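PDB 5X0J: ADP-dependent L-serine kinase SerK, which phosphorylates free L-serine with ADP as the phosphate donor, yielding O-phospho-L-serine and AMP in the route to L-cysteine. Local coordinates for residues K133-G145 with I151-K163. The protein carries 1 engineered substitution. Numbering follows the deposited sequence.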
ATOM      1  N   LYS A 133      10.178 -18.949  -1.064  1.00 14.16           N
ATOM      2  CA  LYS A 133      10.322 -18.686   0.367  1.00 13.91           C
ATOM      3  C   LYS A 133       9.471 -17.487   0.801  1.00 13.60           C
ATOM      4  O   LYS A 133       8.795 -17.533   1.842  1.00 13.52           O
ATOM      5  CB  LYS A 133      11.791 -18.460   0.745  1.00 13.61           C
ATOM      6  CG  LYS A 133      12.661 -19.709   0.659  1.00 13.71           C
ATOM      7  CD  LYS A 133      14.109 -19.365   0.890  1.00 13.41           C
ATOM      8  CE  LYS A 133      14.985 -20.582   0.659  1.00 13.53           C
ATOM      9  NZ  LYS A 133      16.376 -20.261   1.057  1.00 13.54           N
ATOM     10  N   ALA A 134       9.487 -16.425  -0.004  1.00 13.35           N
ATOM     11  CA  ALA A 134       8.703 -15.224   0.308  1.00 13.33           C
ATOM     12  C   ALA A 134       7.212 -15.512   0.227  1.00 13.54           C
ATOM     13  O   ALA A 134       6.463 -15.076   1.112  1.00 13.47           O
ATOM     14  CB  ALA A 134       9.069 -14.093  -0.631  1.00 13.16           C
ATOM     15  N   GLU A 135       6.780 -16.255  -0.788  1.00 13.79           N
ATOM     16  CA  GLU A 135       5.364 -16.619  -0.903  1.00 14.36           C
ATOM     17  C   GLU A 135       4.881 -17.449   0.287  1.00 14.78           C
ATOM     18  O   GLU A 135       3.713 -17.346   0.677  1.00 15.21           O
ATOM     19  CB  GLU A 135       5.067 -17.343  -2.225  1.00 14.63           C
ATOM     20  CG  GLU A 135       5.235 -16.480  -3.473  1.00 14.61           C
ATOM     21  CD  GLU A 135       4.134 -15.459  -3.708  1.00 14.93           C
ATOM     22  OE1 GLU A 135       3.338 -15.176  -2.796  1.00 15.01           O
ATOM     23  OE2 GLU A 135       4.098 -14.901  -4.815  1.00 15.25           O
ATOM     24  N   ARG A 136       5.777 -18.245   0.872  1.00 14.95           N
ATOM     25  CA  ARG A 136       5.468 -19.021   2.087  1.00 15.51           C
ATOM     26  C   ARG A 136       5.601 -18.235   3.399  1.00 15.71           C
ATOM     27  O   ARG A 136       5.310 -18.774   4.473  1.00 16.68           O
ATOM     28  CB  ARG A 136       6.332 -20.287   2.154  1.00 15.91           C
ATOM     29  CG  ARG A 136       6.035 -21.288   1.048  1.00 16.38           C
ATOM     30  CD  ARG A 136       6.667 -22.649   1.323  1.00 16.91           C
ATOM     31  NE  ARG A 136       8.124 -22.558   1.481  1.00 16.96           N
ATOM     32  CZ  ARG A 136       9.028 -22.633   0.497  1.00 17.30           C
ATOM     33  NH1 ARG A 136       8.686 -22.862  -0.773  1.00 17.86           N
ATOM     34  NH2 ARG A 136      10.316 -22.507   0.807  1.00 17.50           N
ATOM     35  N   GLY A 137       6.036 -16.977   3.320  1.00 15.28           N
ATOM     36  CA  GLY A 137       6.174 -16.125   4.499  1.00 15.38           C
ATOM     37  C   GLY A 137       7.410 -16.398   5.334  1.00 15.28           C
ATOM     38  O   GLY A 137       7.488 -15.985   6.482  1.00 15.79           O
ATOM     39  N   GLU A 138       8.400 -17.060   4.747  1.00 14.94           N
ATOM     40  CA  GLU A 138       9.596 -17.489   5.478  1.00 14.86           C
ATOM     41  C   GLU A 138      10.662 -16.411   5.567  1.00 14.19           C
ATOM     42  O   GLU A 138      11.555 -16.495   6.412  1.00 14.64           O
ATOM     43  CB  GLU A 138      10.184 -18.732   4.810  1.00 15.23           C
ATOM     44  CG  GLU A 138       9.290 -19.951   4.971  1.00 16.05           C
ATOM     45  CD  GLU A 138       9.632 -21.093   4.040  1.00 16.57           C
ATOM     46  OE1 GLU A 138      10.589 -20.987   3.250  1.00 17.04           O
ATOM     47  OE2 GLU A 138       8.919 -22.116   4.089  1.00 17.68           O
ATOM     48  N   ILE A 139      10.601 -15.433   4.668  1.00 13.50           N
ATOM     49  CA  ILE A 139      11.517 -14.301   4.624  1.00 13.10           C
ATOM     50  C   ILE A 139      10.702 -13.016   4.465  1.00 12.81           C
ATOM     51  O   ILE A 139       9.508 -13.078   4.153  1.00 13.19           O
ATOM     52  CB  ILE A 139      12.534 -14.453   3.466  1.00 13.04           C
ATOM     53  CG1 ILE A 139      11.848 -14.553   2.098  1.00 13.09           C
ATOM     54  CG2 ILE A 139      13.402 -15.690   3.688  1.00 13.32           C
ATOM     55  CD1 ILE A 139      12.827 -14.593   0.942  1.00 13.10           C
ATOM     56  N   ALA A 140      11.349 -11.871   4.674  1.00 12.31           N
ATOM     57  CA  ALA A 140      10.656 -10.575   4.631  1.00 12.16           C
ATOM     58  C   ALA A 140      10.233 -10.241   3.198  1.00 11.84           C
ATOM     59  O   ALA A 140       9.086  -9.872   2.945  1.00 11.79           O
ATOM     60  CB  ALA A 140      11.559  -9.487   5.185  1.00 12.14           C
ATOM     61  N   PHE A 141      11.169 -10.371   2.265  1.00 11.68           N
ATOM     62  CA  PHE A 141      10.909 -10.137   0.853  1.00 11.65           C
ATOM     63  C   PHE A 141      11.869 -10.972   0.016  1.00 11.75           C
ATOM     64  O   PHE A 141      13.006 -11.216   0.437  1.00 11.86           O
ATOM     65  CB  PHE A 141      11.199  -8.677   0.460  1.00 11.75           C
ATOM     66  CG  PHE A 141      10.118  -7.672   0.782  1.00 11.80           C
ATOM     67  CD1 PHE A 141       8.900  -7.663   0.098  1.00 11.78           C
ATOM     68  CD2 PHE A 141      10.366  -6.656   1.697  1.00 11.87           C
ATOM     69  CE1 PHE A 141       7.944  -6.684   0.358  1.00 11.80           C
ATOM     70  CE2 PHE A 141       9.405  -5.698   1.971  1.00 11.88           C
ATOM     71  CZ  PHE A 141       8.202  -5.702   1.298  1.00 11.92           C
ATOM     72  N   ALA A 142      11.421 -11.371  -1.169  1.00 11.81           N
ATOM     73  CA  ALA A 142      12.311 -11.809  -2.248  1.00 12.06           C
ATOM     74  C   ALA A 142      12.491 -10.639  -3.197  1.00 12.26           C
ATOM     75  O   ALA A 142      11.505 -10.050  -3.632  1.00 12.56           O
ATOM     76  CB  ALA A 142      11.735 -13.005  -2.988  1.00 12.22           C
ATOM     77  N   LEU A 143      13.739 -10.309  -3.504  1.00 12.52           N
ATOM     78  CA  LEU A 143      14.073  -9.269  -4.476  1.00 12.89           C
ATOM     79  C   LEU A 143      14.419  -9.969  -5.774  1.00 13.32           C
ATOM     80  O   LEU A 143      15.461 -10.634  -5.853  1.00 13.50           O
ATOM     81  CB  LEU A 143      15.251  -8.447  -3.952  1.00 13.07           C
ATOM     82  CG  LEU A 143      15.915  -7.452  -4.898  1.00 13.34           C
ATOM     83  CD1 LEU A 143      14.895  -6.458  -5.421  1.00 13.34           C
ATOM     84  CD2 LEU A 143      17.036  -6.738  -4.168  1.00 13.47           C
ATOM     85  N   VAL A 144      13.535  -9.877  -6.763  1.00 13.86           N
ATOM     86  CA  VAL A 144      13.631 -10.709  -7.954  1.00 14.80           C
ATOM     87  C   VAL A 144      13.522  -9.911  -9.241  1.00 15.43           C
ATOM     88  O   VAL A 144      12.725  -8.981  -9.364  1.00 15.07           O
ATOM     89  CB  VAL A 144      12.612 -11.873  -7.925  1.00 15.14           C
ATOM     90  CG1 VAL A 144      12.878 -12.774  -6.733  1.00 15.24           C
ATOM     91  CG2 VAL A 144      11.175 -11.380  -7.920  1.00 15.42           C
ATOM     92  N   GLY A 145      14.393 -10.270 -10.176  1.00 16.47           N
ATOM     93  CA  GLY A 145      14.370  -9.754 -11.534  1.00 17.49           C
ATOM     94  C   GLY A 145      15.285 -10.645 -12.345  1.00 18.40           C
ATOM     95  O   GLY A 145      15.061 -11.853 -12.405  1.00 19.20           O
ATOM     96  N   ILE A 151      15.734 -11.589   1.316  1.00 12.63           N
ATOM     97  CA  ILE A 151      15.930 -10.663   2.435  1.00 12.61           C
ATOM     98  C   ILE A 151      15.278 -11.324   3.652  1.00 12.88           C
ATOM     99  O   ILE A 151      14.064 -11.296   3.794  1.00 12.71           O
ATOM    100  CB  ILE A 151      15.326  -9.276   2.139  1.00 12.44           C
ATOM    101  CG1 ILE A 151      16.024  -8.680   0.910  1.00 12.51           C
ATOM    102  CG2 ILE A 151      15.468  -8.371   3.362  1.00 12.45           C
ATOM    103  CD1 ILE A 151      15.354  -7.459   0.316  1.00 12.51           C
ATOM    104  N   PRO A 152      16.089 -11.977   4.517  1.00 13.20           N
ATOM    105  CA  PRO A 152      15.552 -12.673   5.680  1.00 13.49           C
ATOM    106  C   PRO A 152      14.816 -11.736   6.623  1.00 13.48           C
ATOM    107  O   PRO A 152      15.083 -10.526   6.642  1.00 13.64           O
ATOM    108  CB  PRO A 152      16.799 -13.242   6.367  1.00 13.85           C
ATOM    109  CG  PRO A 152      17.832 -13.278   5.314  1.00 14.01           C
ATOM    110  CD  PRO A 152      17.542 -12.177   4.373  1.00 13.61           C
ATOM    111  N   GLY A 153      13.912 -12.311   7.401  1.00 13.63           N
ATOM    112  CA  GLY A 153      13.268 -11.609   8.493  1.00 13.90           C
ATOM    113  C   GLY A 153      11.758 -11.617   8.391  1.00 14.14           C
ATOM    114  O   GLY A 153      11.145 -12.520   7.795  1.00 14.30           O
ATOM    115  N   GLY A 154      11.164 -10.603   9.004  1.00 14.20           N
ATOM    116  CA  GLY A 154       9.714 -10.475   9.081  1.00 14.37           C
ATOM    117  C   GLY A 154       9.328  -9.022   9.019  1.00 14.39           C
ATOM    118  O   GLY A 154       9.885  -8.265   8.231  1.00 13.98           O
ATOM    119  N   LEU A 155       8.375  -8.636   9.859  1.00 14.73           N
ATOM    120  CA  LEU A 155       7.766  -7.314   9.774  1.00 15.01           C
ATOM    121  C   LEU A 155       8.773  -6.172   9.871  1.00 14.67           C
ATOM    122  O   LEU A 155       8.736  -5.229   9.077  1.00 14.31           O
ATOM    123  CB  LEU A 155       6.689  -7.135  10.854  1.00 15.81           C
ATOM    124  CG  LEU A 155       5.975  -5.765  10.862  1.00 16.40           C
ATOM    125  CD1 LEU A 155       5.445  -5.366   9.490  1.00 16.24           C
ATOM    126  CD2 LEU A 155       4.857  -5.755  11.895  1.00 17.26           C
ATOM    127  N   GLU A 156       9.677  -6.261  10.837  1.00 14.63           N
ATOM    128  CA  GLU A 156      10.666  -5.205  11.040  1.00 14.72           C
ATOM    129  C   GLU A 156      11.527  -5.031   9.800  1.00 14.03           C
ATOM    130  O   GLU A 156      11.824  -3.918   9.397  1.00 13.73           O
ATOM    131  CB  GLU A 156      11.531  -5.487  12.270  1.00 15.38           C
ATOM    132  CG  GLU A 156      10.808  -5.286  13.595  1.00 16.18           C
ATOM    133  N   GLU A 157      11.888  -6.145   9.178  1.00 13.66           N
ATOM    134  CA  GLU A 157      12.716  -6.113   7.982  1.00 13.46           C
ATOM    135  C   GLU A 157      11.936  -5.578   6.783  1.00 13.09           C
ATOM    136  O   GLU A 157      12.491  -4.836   5.985  1.00 13.10           O
ATOM    137  CB  GLU A 157      13.316  -7.493   7.692  1.00 13.50           C
ATOM    138  CG  GLU A 157      14.441  -7.883   8.652  1.00 14.02           C
ATOM    139  CD  GLU A 157      13.974  -8.245  10.056  1.00 14.57           C
ATOM    140  OE1 GLU A 157      14.777  -8.108  11.014  1.00 16.19           O
ATOM    141  OE2 GLU A 157      12.826  -8.697  10.225  1.00 14.38           O
ATOM    142  N   GLN A 158      10.653  -5.918   6.688  1.00 12.99           N
ATOM    143  CA  GLN A 158       9.809  -5.334   5.652  1.00 12.92           C
ATOM    144  C   GLN A 158       9.727  -3.810   5.777  1.00 12.63           C
ATOM    145  O   GLN A 158       9.741  -3.098   4.783  1.00 12.06           O
ATOM    146  CB  GLN A 158       8.408  -5.949   5.680  1.00 13.37           C
ATOM    147  CG  GLN A 158       8.390  -7.416   5.264  1.00 13.74           C
ATOM    148  CD  GLN A 158       7.048  -8.093   5.450  1.00 14.60           C
ATOM    149  OE1 GLN A 158       6.219  -7.670   6.264  1.00 15.30           O
ATOM    150  NE2 GLN A 158       6.824  -9.155   4.688  1.00 14.71           N
ATOM    151  N   LYS A 159       9.660  -3.313   7.006  1.00 12.64           N
ATOM    152  CA  LYS A 159       9.699  -1.870   7.233  1.00 12.80           C
ATOM    153  C   LYS A 159      11.032  -1.240   6.830  1.00 12.68           C
ATOM    154  O   LYS A 159      11.061  -0.163   6.245  1.00 12.77           O
ATOM    155  CB  LYS A 159       9.359  -1.539   8.681  1.00 13.10           C
ATOM    156  CG  LYS A 159       7.919  -1.853   9.044  1.00 13.46           C
ATOM    157  CD  LYS A 159       7.620  -1.534  10.494  1.00 14.00           C
ATOM    158  CE  LYS A 159       6.137  -1.666  10.775  1.00 14.45           C
ATOM    159  NZ  LYS A 159       5.828  -1.529  12.225  1.00 15.18           N
ATOM    160  N   LYS A 160      12.145  -1.906   7.134  1.00 12.81           N
ATOM    161  CA  LYS A 160      13.456  -1.361   6.772  1.00 13.04           C
ATOM    162  C   LYS A 160      13.615  -1.311   5.254  1.00 12.48           C
ATOM    163  O   LYS A 160      14.103  -0.320   4.714  1.00 12.29           O
ATOM    164  CB  LYS A 160      14.582  -2.178   7.407  1.00 13.63           C
ATOM    165  CG  LYS A 160      14.642  -2.034   8.917  1.00 14.46           C
ATOM    166  CD  LYS A 160      15.735  -2.887   9.540  1.00 15.16           C
ATOM    167  CE  LYS A 160      15.686  -2.816  11.057  1.00 16.04           C
ATOM    168  NZ  LYS A 160      16.670  -3.720  11.706  1.00 16.59           N
ATOM    169  N   VAL A 161      13.186  -2.371   4.569  1.00 12.35           N
ATOM    170  CA  VAL A 161      13.203  -2.374   3.102  1.00 12.24           C
ATOM    171  C   VAL A 161      12.372  -1.213   2.551  1.00 12.08           C
ATOM    172  O   VAL A 161      12.825  -0.470   1.693  1.00 11.82           O
ATOM    173  CB  VAL A 161      12.684  -3.710   2.517  1.00 12.21           C
ATOM    174  CG1 VAL A 161      12.461  -3.613   1.010  1.00 12.24           C
ATOM    175  CG2 VAL A 161      13.659  -4.837   2.820  1.00 12.32           C
ATOM    176  N   SER A 162      11.155  -1.057   3.074  1.00 11.97           N
ATOM    177  CA  SER A 162      10.228  -0.063   2.563  1.00 11.91           C
ATOM    178  C   SER A 162      10.767   1.356   2.783  1.00 12.12           C
ATOM    179  O   SER A 162      10.590   2.232   1.942  1.00 12.18           O
ATOM    180  CB  SER A 162       8.872  -0.239   3.227  1.00 11.88           C
ATOM    181  OG  SER A 162       8.323  -1.510   2.897  1.00 11.64           O
ATOM    182  N   LYS A 163      11.423   1.568   3.926  1.00 12.43           N
ATOM    183  CA  LYS A 163      12.038   2.855   4.261  1.00 13.19           C
ATOM    184  C   LYS A 163      13.154   3.223   3.271  1.00 13.02           C
ATOM    185  O   LYS A 163      13.228   4.348   2.795  1.00 13.03           O
ATOM    186  CB  LYS A 163      12.570   2.809   5.693  1.00 13.99           C
ATOM    187  CG  LYS A 163      13.267   4.068   6.187  1.00 14.97           C
ATOM    188  CD  LYS A 163      13.674   3.881   7.641  1.00 15.94           C
ATOM    189  CE  LYS A 163      14.526   5.037   8.155  1.00 16.71           C
ATOM    190  NZ  LYS A 163      15.898   5.034   7.580  1.00 17.10           N
TER
HETATM  191  O   HOH W   1       8.756 -13.970   8.022  1.00 24.98           O
HETATM  192  O   HOH W   2      13.781 -15.250   7.457  1.00 15.89           O
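With CG anti to its carbonyl carbon (chi1 -68°) and the chain extended beyond it, Q158 reaches from the first turn of helix 155-170 to the backbone of A140, while F141, its CG likewise anti to the carbonyl carbon, turns CD2 and CE2 of its ring to the same helix. A140 and F141 form a classic beta bulge opposite I151, where antiparallel strands 141-144 and 148-151 pair. I151 O takes A140 N at 2.9 Å and, weakly, F141 N; I151 N returns a bond to F141 O. A140 O is turned to the helix, where Q158 NE2 meets it at 2.9 Å, nearly straight (170°), on a lone pair in the plane of the A140 carbonyl and in the plane of the Q158 amide. An alanine at Q158 would remove this donor and the CG that lies against A140 CB, and would probably leave the carbonyl of A140 without its mate from the helix. The ring of F141 sets CE2 3.7 Å from Q158 CA and CD2 3.8 Å from V161 CG1, both obliquely; L117 of helix 110-119 touches both V161 and I151, bridging helix and strand. Two waters join the turns beyond the bulge, one linking G137 O to G153 O, the other E138 O to G153 N. G137 ends helix 130-135 in a Schellman motif; G154 is the N-cap of the next helix. There the bent side chain of E157 folds back, and its OE2 accepts from G154 N at 2.8 Å, on the anti side, 30° out of the carboxylate plane.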